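Local structure of twin-arginine translocation pathway signal (Rhodoferax ferrireducens, 5IM2) at residues A[194-199]-A[340-345]; A[334-339]-A[352-357]. The protein is a TRAP-type solute-binding protein, captured here with copurified benzoate, and probably delivers aromatic carboxylates or related solutes to a membrane transporter. One frame throughout, in Å; residues are numbered along the deposited sequence.

Contact 1: A[194-199]-A[340-345]; sequences PTRQVT and VEDMNQ. With BEZ (benzoic acid), chain B.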
ATOM      1  N   PRO A 194      -2.704   6.440   5.758  1.00 13.34           N
ATOM      2  CA  PRO A 194      -3.000   6.525   4.326  1.00 15.10           C
ATOM      3  C   PRO A 194      -4.458   6.278   3.938  1.00 19.11           C
ATOM      4  O   PRO A 194      -4.893   6.769   2.890  1.00 21.27           O
ATOM      5  CB  PRO A 194      -2.087   5.439   3.735  1.00 19.11           C
ATOM      6  CG  PRO A 194      -1.971   4.399   4.858  1.00 14.62           C
ATOM      7  CD  PRO A 194      -1.949   5.231   6.115  1.00 12.09           C
ATOM      8  N   THR A 195      -5.200   5.516   4.749  1.00 17.07           N
ATOM      9  CA  THR A 195      -6.545   5.078   4.405  1.00 14.69           C
ATOM     10  C   THR A 195      -7.419   5.075   5.661  1.00 21.58           C
ATOM     11  O   THR A 195      -6.908   5.046   6.778  1.00 18.38           O
ATOM     12  CB  THR A 195      -6.524   3.678   3.839  1.00 14.93           C
ATOM     13  OG1 THR A 195      -6.167   2.791   4.909  1.00 21.82           O
ATOM     14  CG2 THR A 195      -5.517   3.557   2.701  1.00 18.83           C
ATOM     15  N   ARG A 196      -8.738   4.966   5.469  1.00 23.60           N
ATOM     16  CA  ARG A 196      -9.662   4.990   6.615  1.00 18.61           C
ATOM     17  C   ARG A 196      -9.447   3.809   7.571  1.00 17.12           C
ATOM     18  O   ARG A 196      -9.653   3.948   8.779  1.00 17.97           O
ATOM     19  CB  ARG A 196     -11.111   5.047   6.121  1.00 26.98           C
ATOM     20  CG  ARG A 196     -11.694   3.727   5.685  1.00 42.08           C
ATOM     21  CD  ARG A 196     -13.198   3.808   5.411  1.00 49.57           C
ATOM     22  NE  ARG A 196     -13.729   2.497   5.037  1.00 53.11           N
ATOM     23  CZ  ARG A 196     -14.983   2.090   5.235  1.00 67.12           C
ATOM     24  NH1 ARG A 196     -15.878   2.889   5.811  1.00 68.61           N
ATOM     25  NH2 ARG A 196     -15.344   0.866   4.855  1.00 64.07           N
ATOM     26  N   GLN A 197      -9.058   2.610   7.093  1.00 18.93           N
ATOM     27  CA  GLN A 197      -8.859   1.563   8.090  1.00 19.52           C
ATOM     28  C   GLN A 197      -7.641   1.833   8.953  1.00 17.53           C
ATOM     29  O   GLN A 197      -7.625   1.460  10.116  1.00 17.36           O
ATOM     30  CB  GLN A 197      -8.731   0.157   7.466  1.00 25.05           C
ATOM     31  CG  GLN A 197     -10.010  -0.463   6.987  1.00 21.64           C
ATOM     32  CD  GLN A 197     -11.174  -0.289   7.910  1.00 16.20           C
ATOM     33  OE1 GLN A 197     -11.051  -0.453   9.128  1.00 28.61           O
ATOM     34  NE2 GLN A 197     -12.329  -0.014   7.337  1.00 24.10           N
ATOM     35  N   VAL A 198      -6.590   2.458   8.408  1.00 16.43           N
ATOM     36  CA  VAL A 198      -5.438   2.743   9.247  1.00 17.27           C
ATOM     37  C   VAL A 198      -5.749   3.895  10.194  1.00 15.24           C
ATOM     38  O   VAL A 198      -5.335   3.880  11.360  1.00 16.49           O
ATOM     39  CB  VAL A 198      -4.210   3.028   8.369  1.00 17.03           C
ATOM     40  CG1 VAL A 198      -2.961   3.239   9.214  1.00 18.31           C
ATOM     41  CG2 VAL A 198      -4.006   1.883   7.379  1.00 18.03           C
ATOM     42  N   THR A 199      -6.504   4.901   9.725  1.00 15.49           N
ATOM     43  CA  THR A 199      -6.851   6.014  10.624  1.00 13.17           C
ATOM     44  C   THR A 199      -7.831   5.566  11.693  1.00 13.95           C
ATOM     45  O   THR A 199      -7.749   6.036  12.840  1.00 16.42           O
ATOM     46  CB  THR A 199      -7.404   7.220   9.861  1.00 15.70           C
ATOM     47  OG1 THR A 199      -8.576   6.865   9.132  1.00 18.87           O
ATOM     48  CG2 THR A 199      -6.357   7.825   8.940  1.00 19.08           C
ATOM     49  N   VAL A 340     -16.276  -5.996   9.588  1.00 18.44           N
ATOM     50  CA  VAL A 340     -17.227  -7.050   9.244  1.00 20.71           C
ATOM     51  C   VAL A 340     -18.643  -6.503   9.257  1.00 18.19           C
ATOM     52  O   VAL A 340     -19.442  -6.757   8.344  1.00 22.65           O
ATOM     53  CB  VAL A 340     -17.050  -8.239  10.203  1.00 21.24           C
ATOM     54  CG1 VAL A 340     -18.286  -9.180  10.168  1.00 26.88           C
ATOM     55  CG2 VAL A 340     -15.770  -8.984   9.838  1.00 16.92           C
ATOM     56  N   GLU A 341     -18.971  -5.716  10.277  1.00 20.58           N
ATOM     57  CA  GLU A 341     -20.309  -5.147  10.363  1.00 26.57           C
ATOM     58  C   GLU A 341     -20.579  -4.183   9.205  1.00 20.18           C
ATOM     59  O   GLU A 341     -21.677  -4.184   8.626  1.00 26.96           O
ATOM     60  CB  GLU A 341     -20.453  -4.468  11.720  1.00 32.07           C
ATOM     61  CG  GLU A 341     -21.853  -4.031  12.079  1.00 74.71           C
ATOM     62  CD  GLU A 341     -21.985  -3.663  13.549  1.00102.11           C
ATOM     63  OE1 GLU A 341     -20.943  -3.610  14.239  1.00114.42           O
ATOM     64  OE2 GLU A 341     -23.125  -3.436  14.015  1.00105.55           O
ATOM     65  N   ASP A 342     -19.588  -3.360   8.841  1.00 19.29           N
ATOM     66  CA  ASP A 342     -19.734  -2.457   7.698  1.00 20.27           C
ATOM     67  C   ASP A 342     -19.938  -3.225   6.395  1.00 19.13           C
ATOM     68  O   ASP A 342     -20.725  -2.796   5.535  1.00 26.80           O
ATOM     69  CB  ASP A 342     -18.515  -1.541   7.583  1.00 20.38           C
ATOM     70  CG  ASP A 342     -18.690  -0.494   6.526  1.00 29.12           C
ATOM     71  OD1 ASP A 342     -19.784   0.113   6.477  1.00 46.66           O
ATOM     72  OD2 ASP A 342     -17.754  -0.269   5.735  1.00 30.78           O
ATOM     73  N   MET A 343     -19.215  -4.343   6.209  1.00 20.71           N
ATOM     74  CA  MET A 343     -19.406  -5.140   4.993  1.00 19.04           C
ATOM     75  C   MET A 343     -20.811  -5.741   4.959  1.00 19.97           C
ATOM     76  O   MET A 343     -21.460  -5.769   3.910  1.00 21.36           O
ATOM     77  CB  MET A 343     -18.357  -6.248   4.895  1.00 21.00           C
ATOM     78  CG  MET A 343     -16.893  -5.760   4.711  1.00 21.88           C
ATOM     79  SD  MET A 343     -16.625  -4.541   3.399  1.00 21.78           S
ATOM     80  CE  MET A 343     -16.535  -3.087   4.442  1.00 25.08           C
ATOM     81  N   ASN A 344     -21.290  -6.248   6.092  1.00 22.28           N
ATOM     82  CA  ASN A 344     -22.637  -6.800   6.124  1.00 21.17           C
ATOM     83  C   ASN A 344     -23.666  -5.743   5.742  1.00 23.08           C
ATOM     84  O   ASN A 344     -24.621  -6.027   5.005  1.00 24.54           O
ATOM     85  CB  ASN A 344     -22.963  -7.344   7.518  1.00 23.16           C
ATOM     86  CG  ASN A 344     -22.171  -8.585   7.882  1.00 24.71           C
ATOM     87  OD1 ASN A 344     -21.651  -9.303   7.019  1.00 24.34           O
ATOM     88  ND2 ASN A 344     -22.083  -8.847   9.179  1.00 28.60           N
ATOM     89  N   GLN A 345     -23.516  -4.520   6.266  1.00 22.79           N
ATOM     90  CA  GLN A 345     -24.442  -3.456   5.908  1.00 25.12           C
ATOM     91  C   GLN A 345     -24.359  -3.090   4.430  1.00 30.31           C
ATOM     92  O   GLN A 345     -25.327  -2.543   3.887  1.00 32.67           O
ATOM     93  CB  GLN A 345     -24.170  -2.220   6.765  1.00 32.84           C
ATOM     94  CG  GLN A 345     -24.728  -2.334   8.165  1.00 57.46           C
ATOM     95  CD  GLN A 345     -23.872  -1.642   9.208  1.00 79.35           C
ATOM     96  OE1 GLN A 345     -23.048  -0.780   8.889  1.00 87.21           O
ATOM     97  NE2 GLN A 345     -24.064  -2.022  10.469  1.00 87.29           N
TER
HETATM   98  C   BEZ B 401       1.533   5.591   1.922  1.00 12.40           C
HETATM   99  O1  BEZ B 401       1.528   5.318   3.156  1.00 13.97           O
HETATM  100  O2  BEZ B 401       0.719   6.435   1.476  1.00 17.04           O
HETATM  101  C1  BEZ B 401       2.527   4.934   1.012  1.00 13.02           C
HETATM  102  C2  BEZ B 401       2.516   5.227  -0.350  1.00 15.01           C
HETATM  103  C3  BEZ B 401       3.472   4.628  -1.172  1.00 15.09           C
HETATM  104  C4  BEZ B 401       4.390   3.743  -0.633  1.00 11.97           C
HETATM  105  C5  BEZ B 401       4.380   3.437   0.714  1.00 16.58           C
HETATM  106  C6  BEZ B 401       3.434   4.043   1.548  1.00 16.22           C
HETATM  107  O   HOH W   1     -18.673   2.798   5.641  1.00 39.91           O

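Contact 2: A[334-339]-A[352-357]; sequences VVEVAW and QLLTTA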
ATOM      1  N   VAL A 334     -11.174  -4.118  17.961  1.00 22.26           N
ATOM      2  CA  VAL A 334     -12.507  -3.809  17.492  1.00 19.47           C
ATOM      3  C   VAL A 334     -12.510  -3.417  16.019  1.00 18.34           C
ATOM      4  O   VAL A 334     -13.565  -3.446  15.387  1.00 20.23           O
ATOM      5  CB  VAL A 334     -13.136  -2.707  18.363  1.00 27.32           C
ATOM      6  CG1 VAL A 334     -12.259  -1.495  18.402  1.00 38.47           C
ATOM      7  CG2 VAL A 334     -14.530  -2.359  17.862  1.00 28.41           C
ATOM      8  N   VAL A 335     -11.355  -3.042  15.447  1.00 19.77           N
ATOM      9  CA  VAL A 335     -11.354  -2.538  14.079  1.00 17.71           C
ATOM     10  C   VAL A 335     -11.891  -3.588  13.116  1.00 20.31           C
ATOM     11  O   VAL A 335     -12.670  -3.267  12.217  1.00 18.69           O
ATOM     12  CB  VAL A 335      -9.953  -2.063  13.634  1.00 15.90           C
ATOM     13  CG1 VAL A 335      -9.994  -1.544  12.204  1.00 16.28           C
ATOM     14  CG2 VAL A 335      -9.459  -0.953  14.523  1.00 19.95           C
ATOM     15  N   GLU A 336     -11.449  -4.846  13.252  1.00 17.78           N
ATOM     16  CA  GLU A 336     -11.922  -5.882  12.329  1.00 17.95           C
ATOM     17  C   GLU A 336     -13.385  -6.228  12.570  1.00 18.20           C
ATOM     18  O   GLU A 336     -14.087  -6.563  11.616  1.00 20.80           O
ATOM     19  CB  GLU A 336     -11.057  -7.146  12.426  1.00 24.01           C
ATOM     20  CG  GLU A 336     -11.291  -7.968  13.629  1.00 27.68           C
ATOM     21  CD  GLU A 336     -10.454  -9.228  13.602  1.00 48.80           C
ATOM     22  OE1 GLU A 336      -9.397  -9.210  12.934  1.00 50.11           O
ATOM     23  OE2 GLU A 336     -10.855 -10.234  14.226  1.00 62.22           O
ATOM     24  N   VAL A 337     -13.848  -6.177  13.828  1.00 19.39           N
ATOM     25  CA  VAL A 337     -15.263  -6.389  14.136  1.00 21.81           C
ATOM     26  C   VAL A 337     -16.131  -5.338  13.445  1.00 22.66           C
ATOM     27  O   VAL A 337     -17.167  -5.645  12.827  1.00 20.97           O
ATOM     28  CB  VAL A 337     -15.456  -6.375  15.663  1.00 24.52           C
ATOM     29  CG1 VAL A 337     -16.928  -6.295  16.034  1.00 31.42           C
ATOM     30  CG2 VAL A 337     -14.805  -7.628  16.240  1.00 21.84           C
ATOM     31  N   ALA A 338     -15.715  -4.077  13.531  1.00 19.28           N
ATOM     32  CA  ALA A 338     -16.447  -3.005  12.864  1.00 26.20           C
ATOM     33  C   ALA A 338     -16.422  -3.129  11.343  1.00 22.82           C
ATOM     34  O   ALA A 338     -17.395  -2.756  10.675  1.00 19.75           O
ATOM     35  CB  ALA A 338     -15.867  -1.661  13.295  1.00 26.32           C
ATOM     36  N   TRP A 339     -15.316  -3.610  10.772  1.00 16.67           N
ATOM     37  CA  TRP A 339     -15.237  -3.790   9.328  1.00 20.94           C
ATOM     38  C   TRP A 339     -16.207  -4.876   8.857  1.00 18.03           C
ATOM     39  O   TRP A 339     -16.891  -4.711   7.838  1.00 17.98           O
ATOM     40  CB  TRP A 339     -13.789  -4.118   8.943  1.00 15.31           C
ATOM     41  CG  TRP A 339     -13.596  -4.318   7.465  1.00 15.27           C
ATOM     42  CD1 TRP A 339     -13.353  -3.351   6.545  1.00 16.79           C
ATOM     43  CD2 TRP A 339     -13.666  -5.558   6.738  1.00 18.43           C
ATOM     44  NE1 TRP A 339     -13.284  -3.898   5.285  1.00 17.77           N
ATOM     45  CE2 TRP A 339     -13.470  -5.247   5.369  1.00 16.82           C
ATOM     46  CE3 TRP A 339     -13.894  -6.896   7.106  1.00 15.11           C
ATOM     47  CZ2 TRP A 339     -13.488  -6.227   4.360  1.00 17.27           C
ATOM     48  CZ3 TRP A 339     -13.914  -7.862   6.111  1.00 18.56           C
ATOM     49  CH2 TRP A 339     -13.712  -7.509   4.741  1.00 14.69           C
ATOM     50  N   GLN A 352     -17.410 -14.065   5.950  1.00 22.74           N
ATOM     51  CA  GLN A 352     -16.739 -14.894   4.950  1.00 18.29           C
ATOM     52  C   GLN A 352     -15.503 -14.197   4.409  1.00 17.93           C
ATOM     53  O   GLN A 352     -14.470 -14.838   4.202  1.00 24.85           O
ATOM     54  CB  GLN A 352     -17.686 -15.247   3.803  1.00 20.73           C
ATOM     55  CG  GLN A 352     -17.071 -16.166   2.726  1.00 26.56           C
ATOM     56  CD  GLN A 352     -16.727 -17.533   3.259  1.00 21.22           C
ATOM     57  OE1 GLN A 352     -17.602 -18.266   3.760  1.00 23.69           O
ATOM     58  NE2 GLN A 352     -15.437 -17.894   3.171  1.00 25.30           N
ATOM     59  N   LEU A 353     -15.584 -12.880   4.156  1.00 18.53           N
ATOM     60  CA  LEU A 353     -14.441 -12.197   3.557  1.00 19.62           C
ATOM     61  C   LEU A 353     -13.232 -12.219   4.482  1.00 18.74           C
ATOM     62  O   LEU A 353     -12.090 -12.404   4.036  1.00 17.21           O
ATOM     63  CB  LEU A 353     -14.815 -10.760   3.201  1.00 18.92           C
ATOM     64  CG  LEU A 353     -15.862 -10.632   2.078  1.00 16.72           C
ATOM     65  CD1 LEU A 353     -16.295  -9.206   2.008  1.00 21.49           C
ATOM     66  CD2 LEU A 353     -15.327 -11.126   0.683  1.00 23.08           C
ATOM     67  N   LEU A 354     -13.457 -12.018   5.776  1.00 16.42           N
ATOM     68  CA  LEU A 354     -12.338 -11.997   6.711  1.00 18.05           C
ATOM     69  C   LEU A 354     -11.749 -13.390   6.899  1.00 17.48           C
ATOM     70  O   LEU A 354     -10.519 -13.552   6.966  1.00 17.75           O
ATOM     71  CB  LEU A 354     -12.791 -11.411   8.039  1.00 19.42           C
ATOM     72  CG  LEU A 354     -11.751 -11.399   9.164  1.00 19.55           C
ATOM     73  CD1 LEU A 354     -10.574 -10.522   8.816  1.00 20.79           C
ATOM     74  CD2 LEU A 354     -12.376 -10.922  10.456  1.00 23.98           C
ATOM     75  N   THR A 355     -12.619 -14.397   6.966  1.00 14.99           N
ATOM     76  CA  THR A 355     -12.202 -15.796   7.051  1.00 17.45           C
ATOM     77  C   THR A 355     -11.364 -16.184   5.837  1.00 17.17           C
ATOM     78  O   THR A 355     -10.283 -16.786   5.970  1.00 18.20           O
ATOM     79  CB  THR A 355     -13.452 -16.682   7.197  1.00 21.17           C
ATOM     80  OG1 THR A 355     -14.127 -16.341   8.409  1.00 25.70           O
ATOM     81  CG2 THR A 355     -13.110 -18.153   7.265  1.00 23.96           C
ATOM     82  N   THR A 356     -11.830 -15.815   4.644  1.00 17.41           N
ATOM     83  CA  THR A 356     -11.072 -16.138   3.450  1.00 17.65           C
ATOM     84  C   THR A 356      -9.730 -15.420   3.471  1.00 15.20           C
ATOM     85  O   THR A 356      -8.700 -16.023   3.132  1.00 15.33           O
ATOM     86  CB  THR A 356     -11.908 -15.782   2.210  1.00 14.96           C
ATOM     87  OG1 THR A 356     -13.022 -16.703   2.089  1.00 17.53           O
ATOM     88  CG2 THR A 356     -11.106 -15.793   0.951  1.00 17.97           C
ATOM     89  N   ALA A 357      -9.718 -14.134   3.845  1.00 15.50           N
ATOM     90  CA  ALA A 357      -8.465 -13.382   3.783  1.00 15.50           C
ATOM     91  C   ALA A 357      -7.392 -14.017   4.664  1.00 16.69           C
ATOM     92  O   ALA A 357      -6.233 -14.169   4.246  1.00 16.15           O
ATOM     93  CB  ALA A 357      -8.698 -11.922   4.169  1.00 16.65           C
TER

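Contact 1: A[194-199]-A[340-345]
Arg196 in the first turn of helix 196-205 reaches Asp342 near the C-terminal end of helix 334-345, and because the two backbones stay well apart the long arginine side chain has to span the gap. Its first torsion sets CG between the backbone N and the carbonyl carbon (chi1 80°), and from there the chain runs extended to NE, carrying the guanidinium out to the other helix. The side chains of Arg196 and Asp342 reach out head-on. Arg196 NH2 donates to Asp342 OD2 over 2.8 Å in a fairly straight bond, 161° at the hydrogen, which is also a salt bridge. The oxygen lies at the guanidinium edge, close to its plane, and the N-H comes in nearly in line with the C-O bond of OD2. With the planes 66° apart, the pair is not a bidentate, side-by-side one: Asp342 OD2 takes the direct bond, and OD1 is reached through water. That water accepts from Arg196 NH1 at 2.8 Å and donates to Asp342 OD1 at 3.0 Å. Met343 adds a loose van der Waals contact, its CE 4.1 Å from Arg196 NH2 at the edge of the guanidinium. Arg196 NE has its stronger partner in Glu127, and Asp342 OD2 is shared with Arg346 NE, a chain of alternating charges that probably favours the ionised forms. At the other end of the first segment, Pro194 brings CB to 3.7 Å from O1 of benzoic acid. Thr195, between pocket and bridge, is the N-cap of helix 196-205. The arrangement is that of a ligand-pocket loop leading into a helix in a family 7 solute-binding protein, with a water-assisted salt bridge linking that helix to helix 334-345, the first of the two helices that end the modelled chain.

Contact 2: A[334-339]-A[352-357]
Trp339 and Leu354 both hold CG anti to the backbone N (chi1 -180° and 176°), and these torsions send the indole and the leucine branch into the space between helices 334-345 and 350-367. Leu353 takes the other common choice, CG anti to the carbonyl carbon, which sets its side chain beside the six-membered end of the indole. Trp339 CH2 meets Leu353 CB at 3.8 Å, with the methylene at the ring edge, near its plane. Leu353 CD1 comes to 4.1 Å from the same CH2, and the two side chains cross at about a right angle. Next to them, Trp339 CZ3 reaches Leu354 CB at 4.2 Å on an oblique approach. The pair forms an obliquely antiparallel helix hairpin at the C-terminal end of the solute-binding fold: the short axes run at 129° to each other and come no closer than 11.1 Å, a wide spacing bridged by the large indole. With an alanine in place of Trp339, Leu353 would probably lose its apolar neighbour across the contact and Leu354 part of its packing, leaving a gap between the helices. One turn earlier, Glu336 lays its carboxylate carbon against a methyl of Leu354, CD lying 4.1 Å from CD2, while its OE1 forms a salt bridge with Arg358 farther along helix 350-367. Tyr148 of helix 138-152 touches both Trp339 and Leu353, and Trp339 NE1 makes a weak hydrogen bond to the carbonyl of Pro124.

How the contacts relate
The two contacts share helix 334-345, with centres about 9 Å apart: contact 2 uses its earlier residues and contact 1 its last turns. Along the chain their segments alternate, 194-199, 334-339, 340-345, 352-357, and helix 334-345 lies between helices 196-205 and 350-367, Trp339 touching both. Direct packing joins the contacts. Gln197 lies against Val335, its OE1 3.4 Å from Val335 CG1, while Val340 CG2 meets Leu354 CD2 at 4.0 Å. The C-terminal hairpin is thereby fastened, through polar and apolar contacts alike, to the helix that follows the benzoate-pocket residue Pro194, so residues some 140 positions later in the sequence pack on the helix that follows the pocket.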